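Local coordinates for protein glycerate kinase, putative (Thermotoga maritima, PDB 2B8N) that catalyses the ATP-dependent phosphorylation of D-glycerate to 2-phosphoglycerate, a magnesium-dependent step in the degradation of serine by way of 3-hydroxypyruvate, at residues A[121-126]-A[190-195]. Numbering follows the deposited sequence.
Sequences DQLNEN and FPAKVV
Two helix-to-strand loops meet here at the N-terminal ends of two adjacent inner strands of a six-stranded parallel sheet: 121-126 links helix 107-120 to strand 128-133, and 190-195 runs from helix 184-189 into the neighbouring strand 193-199. The chains come nearest at Glu125 and Ala192, whose CA atoms are 4.6 Å apart. The peptide bond before Pro191, just past the helix end, is cis, and the proline ring points toward the other loop, its CD 3.2 Å from Leu123 O. Pro191 CG lies beside the same oxygen, so the carbonyl rests against ring methylenes. Proline suits this place because it accepts the cis bond and offers a compact ring; Pro191 CB also sits over one face of the Phe190 ring, 3.8 Å above its plane and displaced toward the rim. Leu123 CB packs on the methyl of Ala192, CB to CB 3.6 Å, and with CG anti to the carbonyl carbon (chi1 -68°) and chi2 extended (-175°), Leu123 CD1 reaches the same methyl. The small methyl of Ala192 fits the close approach of the backbones, and Ala192 CA meets Asn124 O at 3.5 Å in a bent CH-O contact. Leu123 also reaches Val129, extending this apolar patch to strand 128-133. One water joins the loops, accepting from Leu123 N and donating to Phe190 O, its oxygen 2.8 Å from Phe190 O. Nearby, a salt bridge links Asp121 to Arg188. Apolar packing, carbonyl-CH contacts and one water thus let the loops rest against each other, while backbone bonds of Lys193 with Asp127 and Val129 set the strand pairing beyond.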
# COMPACT_ATOMS: atom_id res chain seq x y z
N ASP A 121 -17.93 -2.94 -21.80
CA ASP A 121 -18.15 -3.81 -22.98
C ASP A 121 -18.61 -2.97 -24.16
O ASP A 121 -19.11 -1.85 -23.99
CB ASP A 121 -19.16 -4.93 -22.70
CG ASP A 121 -18.67 -5.93 -21.68
OD1 ASP A 121 -17.44 -6.18 -21.57
OD2 ASP A 121 -19.57 -6.50 -21.01
N GLN A 122 -18.45 -3.52 -25.36
CA GLN A 122 -18.78 -2.81 -26.59
C GLN A 122 -18.22 -1.39 -26.59
O GLN A 122 -18.97 -0.42 -26.72
CB GLN A 122 -20.30 -2.77 -26.82
CG GLN A 122 -20.97 -4.13 -27.05
CD GLN A 122 -21.68 -4.67 -25.82
OE1 GLN A 122 -21.11 -4.71 -24.73
NE2 GLN A 122 -22.93 -5.09 -25.99
N LEU A 123 -16.91 -1.28 -26.40
CA LEU A 123 -16.15 -0.06 -26.68
C LEU A 123 -15.36 -0.33 -27.94
O LEU A 123 -15.08 -1.48 -28.25
CB LEU A 123 -15.18 0.27 -25.56
CG LEU A 123 -15.73 0.70 -24.20
CD1 LEU A 123 -14.54 1.09 -23.34
CD2 LEU A 123 -16.70 1.85 -24.33
N ASN A 124 -15.00 0.72 -28.66
CA ASN A 124 -14.22 0.57 -29.89
C ASN A 124 -12.74 0.95 -29.67
O ASN A 124 -12.36 1.47 -28.61
CB ASN A 124 -14.87 1.36 -31.04
CG ASN A 124 -15.20 2.78 -30.65
OD1 ASN A 124 -14.30 3.60 -30.44
ND2 ASN A 124 -16.49 3.09 -30.55
N GLU A 125 -11.92 0.67 -30.68
CA GLU A 125 -10.46 0.89 -30.67
C GLU A 125 -10.06 2.33 -30.35
O GLU A 125 -8.92 2.59 -29.95
CB GLU A 125 -9.82 0.55 -32.05
CG GLU A 125 -10.51 -0.53 -32.94
CD GLU A 125 -11.90 -0.13 -33.52
OE1 GLU A 125 -11.98 0.67 -34.50
OE2 GLU A 125 -12.91 -0.63 -32.97
N ASN A 126 -10.99 3.26 -30.55
CA ASN A 126 -10.75 4.69 -30.39
C ASN A 126 -10.97 5.14 -28.93
O ASN A 126 -10.62 6.26 -28.57
CB ASN A 126 -11.68 5.45 -31.35
CG ASN A 126 -10.98 6.58 -32.06
OD1 ASN A 126 -9.77 6.56 -32.22
ND2 ASN A 126 -11.76 7.59 -32.52
N PHE A 190 -11.01 -4.61 -24.24
CA PHE A 190 -10.76 -4.86 -25.63
C PHE A 190 -12.07 -4.78 -26.43
O PHE A 190 -13.16 -5.29 -25.98
CB PHE A 190 -10.11 -6.23 -25.84
CG PHE A 190 -9.40 -6.36 -27.17
CD1 PHE A 190 -8.10 -5.87 -27.31
CD2 PHE A 190 -10.04 -6.91 -28.27
CE1 PHE A 190 -7.43 -5.95 -28.55
CE2 PHE A 190 -9.39 -6.99 -29.49
CZ PHE A 190 -8.09 -6.52 -29.64
N PRO A 191 -11.97 -4.15 -27.63
CA PRO A 191 -10.75 -3.58 -28.27
C PRO A 191 -10.31 -2.18 -27.80
O PRO A 191 -9.33 -1.66 -28.32
CB PRO A 191 -11.12 -3.54 -29.74
CG PRO A 191 -12.60 -3.29 -29.72
CD PRO A 191 -13.15 -4.01 -28.49
N ALA A 192 -10.99 -1.57 -26.83
CA ALA A 192 -10.51 -0.30 -26.26
C ALA A 192 -9.18 -0.47 -25.52
O ALA A 192 -8.78 -1.60 -25.18
CB ALA A 192 -11.56 0.34 -25.35
N LYS A 193 -8.49 0.65 -25.30
CA LYS A 193 -7.19 0.71 -24.59
C LYS A 193 -7.39 0.85 -23.08
O LYS A 193 -8.33 1.47 -22.62
CB LYS A 193 -6.35 1.91 -25.08
CG LYS A 193 -4.84 1.70 -24.86
CD LYS A 193 -3.95 2.98 -24.86
CE LYS A 193 -2.67 2.70 -23.94
NZ LYS A 193 -1.58 3.78 -23.77
N VAL A 194 -6.49 0.25 -22.30
CA VAL A 194 -6.46 0.47 -20.86
C VAL A 194 -5.23 1.27 -20.51
O VAL A 194 -4.10 0.84 -20.81
CB VAL A 194 -6.44 -0.84 -20.06
CG1 VAL A 194 -6.16 -0.56 -18.57
CG2 VAL A 194 -7.77 -1.62 -20.22
N VAL A 195 -5.43 2.45 -19.90
CA VAL A 195 -4.32 3.22 -19.31
C VAL A 195 -4.51 3.28 -17.79
O VAL A 195 -5.38 4.00 -17.29
CB VAL A 195 -4.17 4.68 -19.84
CG1 VAL A 195 -2.86 5.28 -19.36
CG2 VAL A 195 -4.19 4.74 -21.35
O HOH W 1 -15.14 -3.55 -25.08